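Long-range contacts in putative sporulation-specific glycosylase ydhD (Bacillus subtilis subsp. subtilis str. 168, PDB 3CZ8), which is a putative sporulation-specific glycosylase whose family 18 glycosyl hydrolase domain probably binds chitin and hydrolyses glycosidic bonds: residues Ile43-Asp48 and Val86-Asn91; Asp128-Phe133 and Arg164-Gly169. The protein carries 1 engineered substitution. All coordinates share one frame; numbering follows the deposited sequence.

Contact 1: residues Ile43-Asp48 and Val86-Asn91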
loop_
_atom_site.group_PDB
_atom_site.type_symbol
_atom_site.label_atom_id
_atom_site.label_comp_id
_atom_site.label_asym_id
_atom_site.label_seq_id
_atom_site.Cartn_x
_atom_site.Cartn_y
_atom_site.Cartn_z
ATOM N N ILE A 43 3.576 -10.524 -20.683
ATOM C CA ILE A 43 3.917 -11.045 -22.001
ATOM C C ILE A 43 3.222 -12.372 -22.324
ATOM O O ILE A 43 2.844 -13.130 -21.426
ATOM C CB ILE A 43 5.461 -11.174 -22.183
ATOM C CG1 ILE A 43 6.045 -12.276 -21.288
ATOM C CG2 ILE A 43 6.138 -9.839 -21.892
ATOM C CD1 ILE A 43 7.482 -12.650 -21.606
ATOM N N ALA A 44 3.045 -12.621 -23.619
ATOM C CA ALA A 44 2.526 -13.887 -24.120
ATOM C C ALA A 44 3.709 -14.718 -24.633
ATOM O O ALA A 44 4.774 -14.152 -24.892
ATOM C CB ALA A 44 1.502 -13.624 -25.228
ATOM N N PRO A 45 3.553 -16.061 -24.745
ATOM C CA PRO A 45 4.632 -16.929 -25.256
ATOM C C PRO A 45 5.182 -16.578 -26.649
ATOM O O PRO A 45 6.327 -16.917 -26.957
ATOM C CB PRO A 45 3.975 -18.309 -25.295
ATOM C CG PRO A 45 2.924 -18.247 -24.257
ATOM C CD PRO A 45 2.376 -16.860 -24.347
ATOM N N ASN A 46 4.379 -15.905 -27.471
ATOM C CA ASN A 46 4.821 -15.479 -28.796
ATOM C C ASN A 46 5.496 -14.103 -28.791
ATOM O O ASN A 46 5.925 -13.602 -29.836
ATOM C CB ASN A 46 3.664 -15.542 -29.805
ATOM C CG ASN A 46 2.577 -14.506 -29.540
ATOM O OD1 ASN A 46 2.464 -13.953 -28.446
ATOM N ND2 ASN A 46 1.761 -14.253 -30.554
ATOM N N GLY A 47 5.582 -13.503 -27.607
ATOM C CA GLY A 47 6.268 -12.231 -27.427
ATOM C C GLY A 47 5.356 -11.023 -27.472
ATOM O O GLY A 47 5.823 -9.896 -27.365
ATOM N N ASP A 48 4.054 -11.248 -27.635
ATOM C CA ASP A 48 3.087 -10.149 -27.618
ATOM C C ASP A 48 2.914 -9.586 -26.211
ATOM O O ASP A 48 3.181 -10.270 -25.225
ATOM C CB ASP A 48 1.733 -10.604 -28.171
ATOM C CG ASP A 48 1.687 -10.608 -29.691
ATOM O OD1 ASP A 48 1.262 -11.631 -30.262
ATOM O OD2 ASP A 48 2.067 -9.593 -30.317
ATOM N N VAL A 86 8.313 -17.004 -20.206
ATOM C CA VAL A 86 9.574 -16.320 -20.508
ATOM C C VAL A 86 10.568 -17.242 -21.245
ATOM O O VAL A 86 11.293 -16.782 -22.128
ATOM C CB VAL A 86 10.197 -15.624 -19.241
ATOM C CG1 VAL A 86 10.659 -16.635 -18.196
ATOM C CG2 VAL A 86 11.333 -14.677 -19.623
ATOM N N HIS A 87 10.553 -18.536 -20.914
ATOM C CA HIS A 87 11.386 -19.548 -21.584
ATOM C C HIS A 87 11.030 -19.704 -23.069
ATOM O O HIS A 87 11.916 -19.813 -23.914
ATOM C CB HIS A 87 11.276 -20.895 -20.861
ATOM C CG HIS A 87 12.150 -21.971 -21.432
ATOM N ND1 HIS A 87 13.431 -22.203 -20.981
ATOM C CD2 HIS A 87 11.919 -22.890 -22.401
ATOM C CE1 HIS A 87 13.959 -23.207 -21.658
ATOM N NE2 HIS A 87 13.063 -23.640 -22.528
ATOM N N GLN A 88 9.733 -19.700 -23.370
ATOM C CA GLN A 88 9.237 -19.821 -24.741
ATOM C C GLN A 88 9.600 -18.601 -25.585
ATOM O O GLN A 88 9.786 -18.713 -26.797
ATOM C CB GLN A 88 7.719 -20.029 -24.749
ATOM C CG GLN A 88 7.265 -21.428 -24.336
ATOM C CD GLN A 88 5.753 -21.546 -24.237
ATOM O OE1 GLN A 88 5.117 -20.891 -23.410
ATOM N NE2 GLN A 88 5.170 -22.394 -25.076
ATOM N N VAL A 89 9.695 -17.446 -24.930
ATOM C CA VAL A 89 10.095 -16.200 -25.577
ATOM C C VAL A 89 11.604 -16.188 -25.847
ATOM O O VAL A 89 12.035 -15.925 -26.975
ATOM C CB VAL A 89 9.678 -14.969 -24.732
ATOM C CG1 VAL A 89 10.317 -13.696 -25.264
ATOM C CG2 VAL A 89 8.166 -14.825 -24.716
ATOM N N LEU A 90 12.393 -16.502 -24.819
ATOM C CA LEU A 90 13.853 -16.456 -24.899
ATOM C C LEU A 90 14.472 -17.490 -25.851
ATOM O O LEU A 90 15.616 -17.331 -26.280
ATOM C CB LEU A 90 14.477 -16.579 -23.499
ATOM C CG LEU A 90 14.282 -15.407 -22.522
ATOM C CD1 LEU A 90 14.972 -15.683 -21.195
ATOM C CD2 LEU A 90 14.758 -14.079 -23.106
ATOM N N ASN A 91 13.711 -18.532 -26.186
ATOM C CA ASN A 91 14.196 -19.606 -27.053
ATOM C C ASN A 91 13.639 -19.562 -28.484
ATOM O O ASN A 91 14.094 -20.303 -29.358
ATOM C CB ASN A 91 13.956 -20.970 -26.405
ATOM C CG ASN A 91 14.857 -21.209 -25.211
ATOM O OD1 ASN A 91 15.908 -21.840 -25.330
ATOM N ND2 ASN A 91 14.457 -20.700 -24.051
#
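Pro45 and Gln88 bring the two backbones closest, their CA atoms 5.5 Å apart, where a type I beta turn running from Ala44 to Gly47 meets the end of helix 83-90. The turn lies in the loop that follows strand 35-42 in the TIM barrel of this family 18 glycosyl hydrolase domain. Gly47 N closes it on Ala44 O at 2.9 Å, and Gly47 itself has a positive phi of 96°, where a CB would be jammed against the preceding carbonyl oxygen. The helix meets this turn by van der Waals packing. On the helix side Val89 is central: CG2, anti to its own carbonyl carbon, reaches into the turn and lies 3.5 Å from Ala44 O and 3.6 Å from Pro45 O. Ile43 comes in from the strand side of the loop, its CD1 3.9 Å from the same Val89 CG2, the two side chains crossing at a slant. Leu99 of helix 93-110 touches both, giving the pair a shared apolar neighbour, while Asn98 ND2 and Asn102 ND2 of that helix bond to Asn46 O and Gly47 O respectively. Toward solvent, Pro45 and Gln88 run side by side and point the same way. There Gln88 OE1, at the end of an extended chain, rests against the proline ring, 3.4 Å from Pro45 CB and 3.5 Å from Pro45 CG.

Contact 2: residues Asp128-Phe133 and Arg164-Gly169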
loop_
_atom_site.group_PDB
_atom_site.type_symbol
_atom_site.label_atom_id
_atom_site.label_comp_id
_atom_site.label_asym_id
_atom_site.label_seq_id
_atom_site.Cartn_x
_atom_site.Cartn_y
_atom_site.Cartn_z
ATOM N N ASP A 128 22.274 -16.743 -20.878
ATOM C CA ASP A 128 22.900 -16.021 -21.969
ATOM C C ASP A 128 21.860 -15.532 -22.974
ATOM O O ASP A 128 22.062 -14.514 -23.640
ATOM C CB ASP A 128 23.980 -16.888 -22.628
ATOM C CG ASP A 128 25.222 -17.035 -21.754
ATOM O OD1 ASP A 128 26.109 -17.847 -22.098
ATOM O OD2 ASP A 128 25.314 -16.335 -20.720
ATOM N N LEU A 129 20.740 -16.244 -23.055
ATOM C CA LEU A 129 19.624 -15.848 -23.914
ATOM C C LEU A 129 18.899 -14.624 -23.375
ATOM O O LEU A 129 18.395 -13.803 -24.149
ATOM C CB LEU A 129 18.636 -17.005 -24.091
ATOM C CG LEU A 129 19.164 -18.276 -24.770
ATOM C CD1 LEU A 129 18.140 -19.388 -24.651
ATOM C CD2 LEU A 129 19.533 -18.035 -26.234
ATOM N N PHE A 130 18.847 -14.519 -22.047
ATOM C CA PHE A 130 18.262 -13.359 -21.372
ATOM C C PHE A 130 19.130 -12.126 -21.599
ATOM O O PHE A 130 18.609 -11.068 -21.933
ATOM C CB PHE A 130 18.063 -13.633 -19.872
ATOM C CG PHE A 130 17.272 -12.572 -19.146
ATOM C CD1 PHE A 130 17.575 -12.250 -17.829
ATOM C CD2 PHE A 130 16.231 -11.894 -19.773
ATOM C CE1 PHE A 130 16.852 -11.279 -17.144
ATOM C CE2 PHE A 130 15.516 -10.910 -19.100
ATOM C CZ PHE A 130 15.823 -10.609 -17.784
ATOM N N THR A 131 20.443 -12.280 -21.434
ATOM C CA THR A 131 21.408 -11.215 -21.712
ATOM C C THR A 131 21.321 -10.735 -23.166
ATOM O O THR A 131 21.306 -9.527 -23.423
ATOM C CB THR A 131 22.843 -11.666 -21.380
ATOM O OG1 THR A 131 22.877 -12.171 -20.041
ATOM C CG2 THR A 131 23.841 -10.510 -21.507
ATOM N N GLY A 132 21.244 -11.689 -24.092
ATOM C CA GLY A 132 21.100 -11.409 -25.518
ATOM C C GLY A 132 19.826 -10.654 -25.856
ATOM O O GLY A 132 19.853 -9.713 -26.655
ATOM N N PHE A 133 18.715 -11.064 -25.245
ATOM C CA PHE A 133 17.437 -10.362 -25.389
ATOM C C PHE A 133 17.542 -8.910 -24.919
ATOM O O PHE A 133 17.012 -8.002 -25.562
ATOM C CB PHE A 133 16.323 -11.097 -24.630
ATOM C CG PHE A 133 15.122 -10.243 -24.332
ATOM C CD1 PHE A 133 14.210 -9.928 -25.333
ATOM C CD2 PHE A 133 14.915 -9.734 -23.052
ATOM C CE1 PHE A 133 13.113 -9.118 -25.062
ATOM C CE2 PHE A 133 13.818 -8.925 -22.776
ATOM C CZ PHE A 133 12.920 -8.617 -23.779
ATOM N N ARG A 164 20.769 -18.193 -11.221
ATOM C CA ARG A 164 21.821 -18.376 -12.216
ATOM C C ARG A 164 21.444 -17.764 -13.569
ATOM O O ARG A 164 22.315 -17.412 -14.348
ATOM C CB ARG A 164 22.181 -19.864 -12.345
ATOM C CG ARG A 164 23.677 -20.157 -12.290
ATOM C CD ARG A 164 24.310 -20.114 -13.666
ATOM N NE ARG A 164 25.704 -19.674 -13.624
ATOM C CZ ARG A 164 26.545 -19.721 -14.654
ATOM N NH1 ARG A 164 26.154 -20.213 -15.830
ATOM N NH2 ARG A 164 27.790 -19.286 -14.504
ATOM N N GLY A 165 20.141 -17.605 -13.812
ATOM C CA GLY A 165 19.621 -16.925 -15.003
ATOM C C GLY A 165 19.943 -15.436 -15.111
ATOM O O GLY A 165 19.716 -14.821 -16.158
ATOM N N TYR A 166 20.482 -14.861 -14.035
ATOM C CA TYR A 166 20.791 -13.437 -13.964
ATOM C C TYR A 166 22.288 -13.192 -13.922
ATOM O O TYR A 166 22.907 -13.181 -12.860
ATOM C CB TYR A 166 20.081 -12.790 -12.768
ATOM C CG TYR A 166 18.592 -13.023 -12.797
ATOM C CD1 TYR A 166 17.775 -12.274 -13.643
ATOM C CD2 TYR A 166 18.000 -14.009 -12.003
ATOM C CE1 TYR A 166 16.406 -12.483 -13.691
ATOM C CE2 TYR A 166 16.624 -14.232 -12.046
ATOM C CZ TYR A 166 15.840 -13.460 -12.896
ATOM O OH TYR A 166 14.492 -13.652 -12.959
ATOM N N ASP A 167 22.862 -13.008 -15.105
ATOM C CA ASP A 167 24.270 -12.687 -15.245
ATOM C C ASP A 167 24.460 -11.200 -14.966
ATOM O O ASP A 167 24.159 -10.381 -15.820
ATOM C CB ASP A 167 24.719 -13.036 -16.668
ATOM C CG ASP A 167 26.207 -12.828 -16.894
ATOM O OD1 ASP A 167 26.659 -13.066 -18.033
ATOM O OD2 ASP A 167 26.928 -12.432 -15.952
ATOM N N TYR A 168 24.979 -10.860 -13.786
ATOM C CA TYR A 168 25.161 -9.455 -13.377
ATOM C C TYR A 168 26.092 -8.660 -14.290
ATOM O O TYR A 168 25.816 -7.501 -14.599
ATOM C CB TYR A 168 25.671 -9.360 -11.932
ATOM C CG TYR A 168 24.591 -9.287 -10.857
ATOM C CD1 TYR A 168 23.344 -9.888 -11.031
ATOM C CD2 TYR A 168 24.837 -8.634 -9.653
ATOM C CE1 TYR A 168 22.364 -9.823 -10.036
ATOM C CE2 TYR A 168 23.871 -8.569 -8.656
ATOM C CZ TYR A 168 22.642 -9.167 -8.851
ATOM O OH TYR A 168 21.698 -9.100 -7.857
ATOM N N GLY A 169 27.189 -9.286 -14.713
ATOM C CA GLY A 169 28.191 -8.629 -15.554
ATOM C C GLY A 169 27.687 -8.412 -16.964
ATOM O O GLY A 169 27.943 -7.367 -17.566
HETATM O O HOH W 1 25.267 -13.609 -19.993
HETATM O O HOH W 2 21.444 -12.805 -17.646
#
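Phe130 CE1 lies 3.7 Å from Tyr166 CE1, the ring planes turned 81° against each other. Their centroids are 5.9 Å apart and the approach is oblique. A chi1 of -171° puts Phe130 CG anti to the backbone N, on a CB that points toward the loop. Gly165 O lies at the edge of the phenylalanine ring, near its plane and 3.7 Å from Phe130 CD1. Tyr166 is fixed at its other end, where OH bonds to Phe119 O. An alanine in place of Phe130 would probably open a gap beside Tyr166 CE1 and Gly165 O and leave the tyrosine ring less firmly wedged.

At the next residue of the helix, Thr131 and Asp167 cross obliquely, Thr131 OG1 to Asp167 CB at 3.9 Å, and two waters complete the junction. One donates to Thr131 OG1 and Gly165 O and accepts from Asp167 N. The other donates to both Asp128 OD2 and Asp167 OD1, carboxylate oxygens 4.4 Å apart whose repulsion it would be expected to ease. That second water can only accept from Thr131 OG1, as can Arg127 O one turn back, the hydroxyl's stronger partner, and the two must share or compete for its single proton. Asp167 is the N-cap of helix 168-174, its OD2 weakly bonded to Gly169 N.

The contact thus joins helix 127-143 to the loop leading into helix 168-174, and strand 147-153 adjoins both rings: Ile150 touches Phe130, while Val152 and Pro153 touch Tyr166.

Along the chain both segments of contact 1 come before those of contact 2, and their centres are 15 Å apart on the same side of the chain's centre. Helix 83-90 joins them directly: one part of it packs on the 43-48 turn, while Leu90 meets helix 127-143, its CD1 3.9 Å from Phe130 CB and its CD2 3.7 Å from Phe133 CB. Phe119, just after strand 114-118, is a second shared neighbour, touched by Ile43 and Val86 and accepting from Tyr166. The contacts join successive beta-alpha parts of the barrel, and contact 2 is the one beside the predicted proton donor: the side chains of Tyr166 and Glu120 are about 4 Å apart.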